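Side-chain contacts in lipid-transfer protein (Thermomonospora curvata, PDB 6OK1), which is a lipid-transfer protein of the thiolase superfamily, with N-terminal and C-terminal thiolase-like regions, whose precise function is not established: residues E207-L212 / D295-L300; M154-Y159 / E168-V173; K317-D322 / G329-N334. One frame throughout, in Å; residues are numbered along the deposited sequence.

Contact 1: E207-L212 / D295-L300; sequences EPLHLL and DHFTPL
Leu-209 sends its two methyl branches to two different residues of the loop 295-300, and this fork is the tight part of the contact. CD2 lies 3.8 Å from CD1 of Phe-297, meeting the ring obliquely while the two side chains run at about a right angle to each other. The other branch, CD1, sits 3.9 Å from CG of Pro-299, and the branch point CG of Leu-209 is 4.1 Å from that same proline CG, so the pyrrolidine ring bears on one flank of the leucine. CG of Leu-209 is anti to its carbonyl carbon (chi1 -79°), and from a CB already directed at the loop this lets the two methyls diverge onto Phe-297 and Pro-299.

Packing is looser towards Leu-212, which is partly exposed. Its CB points away, and its carbonyl O comes no nearer than 4.5 Å to CG2 of Thr-298. The hydroxyl of Thr-298 is engaged elsewhere, with OG1 hydrogen-bonded to Asp-213 OD1.

The contact joins the short strand 209-210 to the loop between strand 290-292 and helix 301-307. Helix 148-163 touches Pro-208 and Phe-297, and helix 167-182 touches Thr-298 and Pro-299 through Phe-170.

Contact 2: M154-Y159 / E168-V173; sequences MFARRY and EDFGRV
A buried, wholly apolar helix-helix contact links Ala-156 and Tyr-159 of helix 148-163 to Phe-170 of helix 167-182. All three CB atoms point toward the opposite segment, and the closest CA pair, Ala-156 and Phe-170, is still 9.2 Å apart, so the phenylalanine ring spans the gap. CB of Ala-156 lies 4.1 Å from CE2 of Phe-170 and equally near CZ, so the methyl meets the far end of the ring, obliquely. Beside it, CD1 of Tyr-159 stands 4.4 Å from CE1 of Phe-170. That tyrosine carbon is near the plane of the phenylalanine ring, at its edge, whereas Phe-170 CE1 approaches the tyrosine ring obliquely. With CG anti to its carbonyl carbon (chi1 -58°), the Phe-170 ring extends toward helix 148-163, its far end at Ala-156 and Tyr-159.

The two helices follow one another through a short turn within the N-terminal thiolase region, but their segments run roughly crosswise, not antiparallel as in a helical hairpin. Although residues 169-171 spell Asp-Phe-Gly, they sit within a continuous helix here and are not the kinase motif.

The polar groups lie beside this apolar meeting. Tyr-159 OH is hydrogen-bonded to Glu-306 OE2, and the ring of Tyr-159 packs edge-to-face with that of Tyr-163. On the second helix NH2 of Arg-172 makes a salt bridge of 2.8 Å to OD1 of Asp-169, with an N-H...O angle of 162°; the oxygen lies close to the guanidinium plane but is approached from above the carboxylate plane.

Contact 3: K317-D322 / G329-N334; sequences KDFIAD and GRLPCN
Phe-319 extends from its helix with CG anti to the backbone N (chi1 -173°), which carries the far end of the ring to the loop 329-334 even though its CB does not point straight at that loop. Arg-330 also has CG anti to its backbone N, but its chain then bends at chi2 (-100°), bringing the CD methylene to the phenylalanine.

The resulting meeting is at the ring's edge. CD of Arg-330 lies 3.9 Å from CZ of Phe-319 and 4.0 Å from its CE1, near the ring plane. CB of Leu-331 is 4.0 Å from the same CZ, likewise in plane. One ring corner thus touches the first side-chain carbon of the leucine and the last chain carbon before the arginine head. Leu-331 crosses Phe-319 at about a right angle. The guanidinium plane of Arg-330 is turned 64° from the ring, so the two flat groups are not stacked.

Helix 316-321 and the loop leading to helix 338-341 are brought together here, in the C-terminal thiolase-like region. Leu-305 touches both Phe-319 and Leu-331, so helix 301-307 packs against both partners, and the backbones of Leu-331 and Asn-324 are hydrogen-bonded. On the helix itself, NZ of Lys-317 forms a salt bridge of 3.2 Å with OD1 of Asp-318, reached on the syn side.

The head of Arg-330 is bound elsewhere: NH1 donates to the carbonyl O of Ile-288, and NH2 makes a weak bond to that of Pro-285. Within this pair of segments, then, the arginine acts through its aliphatic chain: its contact with the aromatic edge is by van der Waals packing rather than cation-pi, and its charged end is directed to backbone carbonyls.

Overall arrangement
From the N terminus, contact 2 closes first, a short loop between helices 148-163 and 167-182. Contact 1 opens only afterwards, with 82 residues between its segments 207-212 and 295-300, and so joins the N-terminal and C-terminal thiolase regions. Contact 3 follows, with six residues between its segments, tying helix 316-321 to the loop before helix 338-341. The three are in series; none nests within or crosses another. In space they adjoin: contacts 1 and 2, centres about 7 Å apart, meet where Pro-299 touches Ala-156; contacts 2 and 3, about 15 Å between centres, where Ile-320 packs on Arg-172 and Val-173; contacts 1 and 3, about 17 Å between centres, at Asp-295 and Asn-334.

Contact 1: E207-L212 / D295-L300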
loop_
_atom_site.group_PDB
_atom_site.type_symbol
_atom_site.label_atom_id
_atom_site.label_comp_id
_atom_site.label_asym_id
_atom_site.label_seq_id
_atom_site.Cartn_x
_atom_site.Cartn_y
_atom_site.Cartn_z
ATOM N N GLU A 207 -32.609 2.699 1.903
ATOM C CA GLU A 207 -33.128 4.048 1.781
ATOM C C GLU A 207 -32.057 5.019 2.257
ATOM O O GLU A 207 -31.455 4.791 3.317
ATOM C CB GLU A 207 -34.404 4.245 2.603
ATOM C CG GLU A 207 -35.558 3.338 2.158
ATOM C CD GLU A 207 -36.851 3.622 2.927
ATOM O OE1 GLU A 207 -37.195 4.806 3.102
ATOM O OE2 GLU A 207 -37.493 2.668 3.392
ATOM N N PRO A 208 -31.818 6.126 1.538
ATOM C CA PRO A 208 -32.602 6.643 0.396
ATOM C C PRO A 208 -32.074 6.279 -0.990
ATOM O O PRO A 208 -32.280 7.047 -1.937
ATOM C CB PRO A 208 -32.513 8.148 0.603
ATOM C CG PRO A 208 -31.097 8.328 1.126
ATOM C CD PRO A 208 -30.899 7.160 2.059
ATOM N N LEU A 209 -31.379 5.154 -1.112
ATOM C CA LEU A 209 -30.762 4.745 -2.376
ATOM C C LEU A 209 -31.596 3.662 -3.058
ATOM O O LEU A 209 -31.827 2.589 -2.486
ATOM C CB LEU A 209 -29.338 4.224 -2.156
ATOM C CG LEU A 209 -28.246 5.276 -1.967
ATOM C CD1 LEU A 209 -28.496 6.160 -0.778
ATOM C CD2 LEU A 209 -26.903 4.590 -1.833
ATOM N N HIS A 210 -31.980 3.929 -4.306
ATOM C CA HIS A 210 -32.571 2.957 -5.207
ATOM C C HIS A 210 -31.478 2.098 -5.841
ATOM O O HIS A 210 -30.301 2.451 -5.856
ATOM C CB HIS A 210 -33.335 3.670 -6.330
ATOM C CG HIS A 210 -34.550 4.428 -5.884
ATOM N ND1 HIS A 210 -35.817 3.897 -5.970
ATOM C CD2 HIS A 210 -34.703 5.685 -5.404
ATOM C CE1 HIS A 210 -36.699 4.784 -5.537
ATOM N NE2 HIS A 210 -36.046 5.872 -5.165
ATOM N N LEU A 211 -31.903 1.014 -6.480
ATOM C CA LEU A 211 -30.971 0.215 -7.274
ATOM C C LEU A 211 -30.209 1.073 -8.280
ATOM O O LEU A 211 -28.990 0.935 -8.427
ATOM C CB LEU A 211 -31.753 -0.884 -7.979
ATOM C CG LEU A 211 -30.944 -1.768 -8.910
ATOM C CD1 LEU A 211 -29.802 -2.429 -8.177
ATOM C CD2 LEU A 211 -31.867 -2.804 -9.479
ATOM N N LEU A 212 -30.892 2.001 -8.952
ATOM C CA LEU A 212 -30.218 2.787 -9.971
ATOM C C LEU A 212 -29.379 3.946 -9.404
ATOM O O LEU A 212 -28.777 4.676 -10.191
ATOM C CB LEU A 212 -31.248 3.299 -11.007
ATOM C CG LEU A 212 -31.653 2.217 -12.006
ATOM C CD1 LEU A 212 -32.835 2.677 -12.818
ATOM C CD2 LEU A 212 -30.493 1.867 -12.925
ATOM N N ASP A 295 -18.714 8.575 -8.779
ATOM C CA ASP A 295 -20.149 8.356 -8.759
ATOM C C ASP A 295 -20.462 6.871 -8.660
ATOM O O ASP A 295 -21.376 6.376 -9.326
ATOM C CB ASP A 295 -20.799 8.942 -10.004
ATOM C CG ASP A 295 -20.329 8.261 -11.263
ATOM O OD1 ASP A 295 -19.129 7.944 -11.330
ATOM O OD2 ASP A 295 -21.158 8.057 -12.172
ATOM N N HIS A 296 -19.719 6.133 -7.826
ATOM C CA HIS A 296 -20.113 4.741 -7.590
ATOM C C HIS A 296 -21.463 4.674 -6.899
ATOM O O HIS A 296 -22.219 3.722 -7.115
ATOM C CB HIS A 296 -19.058 3.957 -6.826
ATOM C CG HIS A 296 -18.774 4.454 -5.449
ATOM N ND1 HIS A 296 -18.916 5.774 -5.081
ATOM C CD2 HIS A 296 -18.333 3.799 -4.345
ATOM C CE1 HIS A 296 -18.546 5.917 -3.819
ATOM N NE2 HIS A 296 -18.204 4.733 -3.346
ATOM N N PHE A 297 -21.813 5.725 -6.156
ATOM C CA PHE A 297 -23.165 5.986 -5.676
ATOM C C PHE A 297 -23.497 7.430 -6.018
ATOM O O PHE A 297 -22.641 8.313 -5.911
ATOM C CB PHE A 297 -23.271 5.751 -4.158
ATOM C CG PHE A 297 -22.972 4.341 -3.760
ATOM C CD1 PHE A 297 -23.930 3.350 -3.899
ATOM C CD2 PHE A 297 -21.715 3.995 -3.287
ATOM C CE1 PHE A 297 -23.642 2.042 -3.558
ATOM C CE2 PHE A 297 -21.437 2.689 -2.952
ATOM C CZ PHE A 297 -22.397 1.723 -3.075
ATOM N N THR A 298 -24.730 7.687 -6.395
ATOM C CA THR A 298 -25.085 9.030 -6.822
ATOM C C THR A 298 -25.092 10.118 -5.758
ATOM O O THR A 298 -24.839 11.274 -6.095
ATOM C CB THR A 298 -26.472 9.014 -7.447
ATOM O OG1 THR A 298 -27.391 8.434 -6.508
ATOM C CG2 THR A 298 -26.450 8.254 -8.791
ATOM N N PRO A 299 -25.476 9.851 -4.503
ATOM C CA PRO A 299 -25.796 10.995 -3.629
ATOM C C PRO A 299 -24.618 11.878 -3.314
ATOM O O PRO A 299 -24.816 13.076 -3.101
ATOM C CB PRO A 299 -26.346 10.339 -2.364
ATOM C CG PRO A 299 -26.861 9.002 -2.845
ATOM C CD PRO A 299 -25.889 8.572 -3.897
ATOM N N LEU A 300 -23.405 11.331 -3.223
ATOM C CA LEU A 300 -22.278 12.161 -2.835
ATOM C C LEU A 300 -21.769 13.013 -3.985
ATOM O O LEU A 300 -20.844 13.797 -3.789
ATOM C CB LEU A 300 -21.141 11.298 -2.272
ATOM C CG LEU A 300 -21.521 10.492 -1.016
ATOM C CD1 LEU A 300 -20.356 9.657 -0.473
ATOM C CD2 LEU A 300 -22.045 11.392 0.076
#

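Contact 2: M154-Y159 / E168-V173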
loop_
_atom_site.group_PDB
_atom_site.type_symbol
_atom_site.label_atom_id
_atom_site.label_comp_id
_atom_site.label_asym_id
_atom_site.label_seq_id
_atom_site.Cartn_x
_atom_site.Cartn_y
_atom_site.Cartn_z
ATOM N N MET A 154 -26.191 6.518 4.937
ATOM C CA MET A 154 -26.229 7.237 6.201
ATOM C C MET A 154 -25.936 8.721 6.013
ATOM O O MET A 154 -26.586 9.581 6.642
ATOM C CB MET A 154 -25.241 6.604 7.184
ATOM C CG MET A 154 -25.448 7.057 8.623
ATOM S SD MET A 154 -26.938 6.424 9.383
ATOM C CE MET A 154 -26.399 4.759 9.778
ATOM N N PHE A 155 -24.999 9.053 5.122
ATOM C CA PHE A 155 -24.744 10.446 4.773
ATOM C C PHE A 155 -25.900 11.040 3.977
ATOM O O PHE A 155 -26.328 12.175 4.220
ATOM C CB PHE A 155 -23.473 10.572 3.930
ATOM C CG PHE A 155 -22.212 10.193 4.645
ATOM C CD1 PHE A 155 -21.793 10.901 5.780
ATOM C CD2 PHE A 155 -21.405 9.174 4.165
ATOM C CE1 PHE A 155 -20.625 10.567 6.424
ATOM C CE2 PHE A 155 -20.205 8.854 4.801
ATOM C CZ PHE A 155 -19.824 9.559 5.929
ATOM N N ALA A 156 -26.363 10.312 2.966
ATOM C CA ALA A 156 -27.384 10.856 2.072
ATOM C C ALA A 156 -28.650 11.244 2.837
ATOM O O ALA A 156 -29.253 12.296 2.575
ATOM C CB ALA A 156 -27.693 9.821 0.991
ATOM N N ARG A 157 -29.060 10.421 3.799
ATOM C CA ARG A 157 -30.282 10.721 4.544
ATOM C C ARG A 157 -30.145 12.025 5.300
ATOM O O ARG A 157 -31.104 12.794 5.400
ATOM C CB ARG A 157 -30.617 9.595 5.523
ATOM C CG ARG A 157 -31.908 9.819 6.327
ATOM C CD ARG A 157 -33.166 9.791 5.416
ATOM N NE ARG A 157 -34.408 10.136 6.122
ATOM C CZ ARG A 157 -34.820 11.375 6.403
ATOM N NH1 ARG A 157 -34.097 12.443 6.057
ATOM N NH2 ARG A 157 -35.977 11.551 7.051
ATOM N N ARG A 158 -28.966 12.280 5.869
ATOM C CA ARG A 158 -28.756 13.527 6.599
ATOM C C ARG A 158 -28.677 14.719 5.650
ATOM O O ARG A 158 -29.150 15.819 5.974
ATOM C CB ARG A 158 -27.490 13.420 7.450
ATOM C CG ARG A 158 -27.256 14.658 8.346
ATOM C CD ARG A 158 -28.188 14.681 9.552
ATOM N NE ARG A 158 -28.129 16.000 10.203
ATOM C CZ ARG A 158 -28.686 16.282 11.373
ATOM N NH1 ARG A 158 -29.323 15.342 12.062
ATOM N NH2 ARG A 158 -28.592 17.518 11.867
ATOM N N TYR A 159 -28.099 14.523 4.467
ATOM C CA TYR A 159 -28.052 15.601 3.478
ATOM C C TYR A 159 -29.466 15.988 3.033
ATOM O O TYR A 159 -29.782 17.181 2.876
ATOM C CB TYR A 159 -27.189 15.158 2.295
ATOM C CG TYR A 159 -27.021 16.206 1.214
ATOM C CD1 TYR A 159 -27.969 16.348 0.223
ATOM C CD2 TYR A 159 -25.913 17.029 1.178
ATOM C CE1 TYR A 159 -27.837 17.307 -0.759
ATOM C CE2 TYR A 159 -25.771 18.000 0.196
ATOM C CZ TYR A 159 -26.746 18.133 -0.770
ATOM O OH TYR A 159 -26.649 19.074 -1.786
ATOM N N GLU A 168 -35.411 12.158 -6.148
ATOM C CA GLU A 168 -35.329 12.550 -7.550
ATOM C C GLU A 168 -34.091 13.390 -7.826
ATOM O O GLU A 168 -33.558 13.347 -8.946
ATOM C CB GLU A 168 -36.600 13.309 -7.969
ATOM C CG GLU A 168 -37.781 12.387 -8.119
ATOM C CD GLU A 168 -38.997 13.060 -8.718
ATOM O OE1 GLU A 168 -39.119 14.291 -8.568
ATOM O OE2 GLU A 168 -39.813 12.353 -9.349
ATOM N N ASP A 169 -33.633 14.189 -6.850
ATOM C CA ASP A 169 -32.394 14.944 -7.046
ATOM C C ASP A 169 -31.211 14.006 -7.247
ATOM O O ASP A 169 -30.379 14.220 -8.136
ATOM C CB ASP A 169 -32.150 15.879 -5.861
ATOM C CG ASP A 169 -33.198 16.950 -5.756
ATOM O OD1 ASP A 169 -33.525 17.527 -6.807
ATOM O OD2 ASP A 169 -33.701 17.194 -4.639
ATOM N N PHE A 170 -31.122 12.942 -6.444
ATOM C CA PHE A 170 -30.086 11.938 -6.681
ATOM C C PHE A 170 -30.297 11.244 -8.027
ATOM O O PHE A 170 -29.332 10.929 -8.742
ATOM C CB PHE A 170 -30.089 10.904 -5.544
ATOM C CG PHE A 170 -29.864 11.489 -4.170
ATOM C CD1 PHE A 170 -29.076 12.612 -3.979
ATOM C CD2 PHE A 170 -30.464 10.902 -3.053
ATOM C CE1 PHE A 170 -28.866 13.129 -2.703
ATOM C CE2 PHE A 170 -30.266 11.423 -1.777
ATOM C CZ PHE A 170 -29.469 12.527 -1.598
ATOM N N GLY A 171 -31.556 10.989 -8.380
ATOM C CA GLY A 171 -31.864 10.336 -9.636
ATOM C C GLY A 171 -31.404 11.117 -10.850
ATOM O O GLY A 171 -31.011 10.525 -11.864
ATOM N N ARG A 172 -31.429 12.450 -10.773
ATOM C CA ARG A 172 -30.974 13.231 -11.920
ATOM C C ARG A 172 -29.521 12.953 -12.238
ATOM O O ARG A 172 -29.114 13.059 -13.399
ATOM C CB ARG A 172 -31.215 14.722 -11.681
ATOM C CG ARG A 172 -32.581 15.119 -12.157
ATOM C CD ARG A 172 -32.874 16.610 -12.018
ATOM N NE ARG A 172 -33.406 16.884 -10.697
ATOM C CZ ARG A 172 -34.679 16.738 -10.360
ATOM N NH1 ARG A 172 -35.570 16.343 -11.251
ATOM N NH2 ARG A 172 -35.061 16.971 -9.119
ATOM N N VAL A 173 -28.723 12.624 -11.217
ATOM C CA VAL A 173 -27.337 12.242 -11.444
ATOM C C VAL A 173 -27.284 10.945 -12.219
ATOM O O VAL A 173 -26.489 10.788 -13.157
ATOM C CB VAL A 173 -26.589 12.105 -10.106
ATOM C CG1 VAL A 173 -25.181 11.573 -10.342
ATOM C CG2 VAL A 173 -26.525 13.412 -9.402
#

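Contact 3: K317-D322 / G329-N334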
loop_
_atom_site.group_PDB
_atom_site.type_symbol
_atom_site.label_atom_id
_atom_site.label_comp_id
_atom_site.label_asym_id
_atom_site.label_seq_id
_atom_site.Cartn_x
_atom_site.Cartn_y
_atom_site.Cartn_z
ATOM N N LYS A 317 -28.612 20.436 -5.639
ATOM C CA LYS A 317 -29.831 19.946 -6.264
ATOM C C LYS A 317 -30.338 20.946 -7.296
ATOM O O LYS A 317 -30.852 20.563 -8.354
ATOM C CB LYS A 317 -30.906 19.682 -5.212
ATOM C CG LYS A 317 -31.394 20.940 -4.488
ATOM C CD LYS A 317 -32.321 20.556 -3.314
ATOM C CE LYS A 317 -32.795 21.782 -2.530
ATOM N NZ LYS A 317 -33.624 22.653 -3.407
ATOM N N ASP A 318 -30.159 22.230 -7.015
ATOM C CA ASP A 318 -30.596 23.275 -7.942
ATOM C C ASP A 318 -29.657 23.390 -9.139
ATOM O O ASP A 318 -30.112 23.530 -10.280
ATOM C CB ASP A 318 -30.691 24.594 -7.183
ATOM C CG ASP A 318 -31.566 24.487 -5.954
ATOM O OD1 ASP A 318 -32.734 24.087 -6.098
ATOM O OD2 ASP A 318 -31.092 24.769 -4.840
ATOM N N PHE A 319 -28.346 23.318 -8.893
ATOM C CA PHE A 319 -27.351 23.308 -9.960
ATOM C C PHE A 319 -27.624 22.180 -10.944
ATOM O O PHE A 319 -27.548 22.378 -12.163
ATOM C CB PHE A 319 -25.958 23.187 -9.328
ATOM C CG PHE A 319 -24.810 23.318 -10.291
ATOM C CD1 PHE A 319 -24.335 24.555 -10.653
ATOM C CD2 PHE A 319 -24.173 22.189 -10.796
ATOM C CE1 PHE A 319 -23.262 24.680 -11.524
ATOM C CE2 PHE A 319 -23.096 22.306 -11.655
ATOM C CZ PHE A 319 -22.638 23.545 -12.017
ATOM N N ILE A 320 -27.980 20.995 -10.435
ATOM C CA ILE A 320 -28.219 19.841 -11.299
ATOM C C ILE A 320 -29.556 19.979 -12.031
ATOM O O ILE A 320 -29.658 19.715 -13.233
ATOM C CB ILE A 320 -28.164 18.544 -10.476
ATOM C CG1 ILE A 320 -26.744 18.379 -9.930
ATOM C CG2 ILE A 320 -28.621 17.338 -11.304
ATOM C CD1 ILE A 320 -26.615 17.236 -8.901
ATOM N N ALA A 321 -30.608 20.367 -11.309
ATOM C CA ALA A 321 -31.919 20.509 -11.938
ATOM C C ALA A 321 -31.910 21.536 -13.064
ATOM O O ALA A 321 -32.687 21.407 -14.017
ATOM C CB ALA A 321 -32.955 20.898 -10.897
ATOM N N ASP A 322 -31.047 22.548 -12.978
ATOM C CA ASP A 322 -30.911 23.565 -14.019
ATOM C C ASP A 322 -30.175 23.080 -15.267
ATOM O O ASP A 322 -30.021 23.866 -16.208
ATOM C CB ASP A 322 -30.172 24.789 -13.479
ATOM C CG ASP A 322 -30.991 25.584 -12.469
ATOM O OD1 ASP A 322 -32.181 25.285 -12.273
ATOM O OD2 ASP A 322 -30.432 26.513 -11.861
ATOM N N GLY A 329 -24.316 22.314 -20.857
ATOM C CA GLY A 329 -24.405 23.142 -19.675
ATOM C C GLY A 329 -23.061 23.699 -19.240
ATOM O O GLY A 329 -22.033 23.547 -19.902
ATOM N N ARG A 330 -23.086 24.371 -18.088
ATOM C CA ARG A 330 -21.892 25.049 -17.606
ATOM C C ARG A 330 -20.797 24.055 -17.224
ATOM O O ARG A 330 -19.605 24.356 -17.381
ATOM C CB ARG A 330 -22.259 25.954 -16.419
ATOM C CG ARG A 330 -21.088 26.624 -15.716
ATOM C CD ARG A 330 -20.735 25.875 -14.452
ATOM N NE ARG A 330 -19.524 26.370 -13.801
ATOM C CZ ARG A 330 -18.293 26.167 -14.257
ATOM N NH1 ARG A 330 -18.096 25.499 -15.386
ATOM N NH2 ARG A 330 -17.249 26.632 -13.581
ATOM N N LEU A 331 -21.165 22.870 -16.742
ATOM C CA LEU A 331 -20.193 21.914 -16.212
ATOM C C LEU A 331 -20.531 20.517 -16.710
ATOM O O LEU A 331 -21.008 19.663 -15.949
ATOM C CB LEU A 331 -20.160 21.941 -14.683
ATOM C CG LEU A 331 -18.963 21.182 -14.075
ATOM C CD1 LEU A 331 -17.651 21.907 -14.357
ATOM C CD2 LEU A 331 -19.102 20.946 -12.552
ATOM N N PRO A 332 -20.284 20.253 -17.991
ATOM C CA PRO A 332 -20.466 18.906 -18.534
ATOM C C PRO A 332 -19.777 17.891 -17.646
ATOM O O PRO A 332 -18.611 18.052 -17.286
ATOM C CB PRO A 332 -19.799 18.986 -19.912
ATOM C CG PRO A 332 -19.877 20.413 -20.291
ATOM C CD PRO A 332 -19.774 21.197 -19.008
ATOM N N CYS A 333 -20.510 16.844 -17.289
ATOM C CA CYS A 333 -20.075 15.947 -16.230
ATOM C C CYS A 333 -20.162 14.503 -16.679
ATOM O O CYS A 333 -21.160 14.080 -17.275
ATOM C CB CYS A 333 -20.930 16.178 -14.998
ATOM S SG CYS A 333 -20.451 15.173 -13.544
ATOM N N ASN A 334 -19.130 13.735 -16.343
ATOM C CA ASN A 334 -19.140 12.291 -16.533
ATOM C C ASN A 334 -19.565 11.941 -17.957
ATOM O O ASN A 334 -20.455 11.112 -18.191
ATOM C CB ASN A 334 -20.032 11.624 -15.491
ATOM C CG ASN A 334 -19.437 11.702 -14.088
ATOM O OD1 ASN A 334 -18.270 12.067 -13.939
ATOM N ND2 ASN A 334 -20.209 11.332 -13.069
#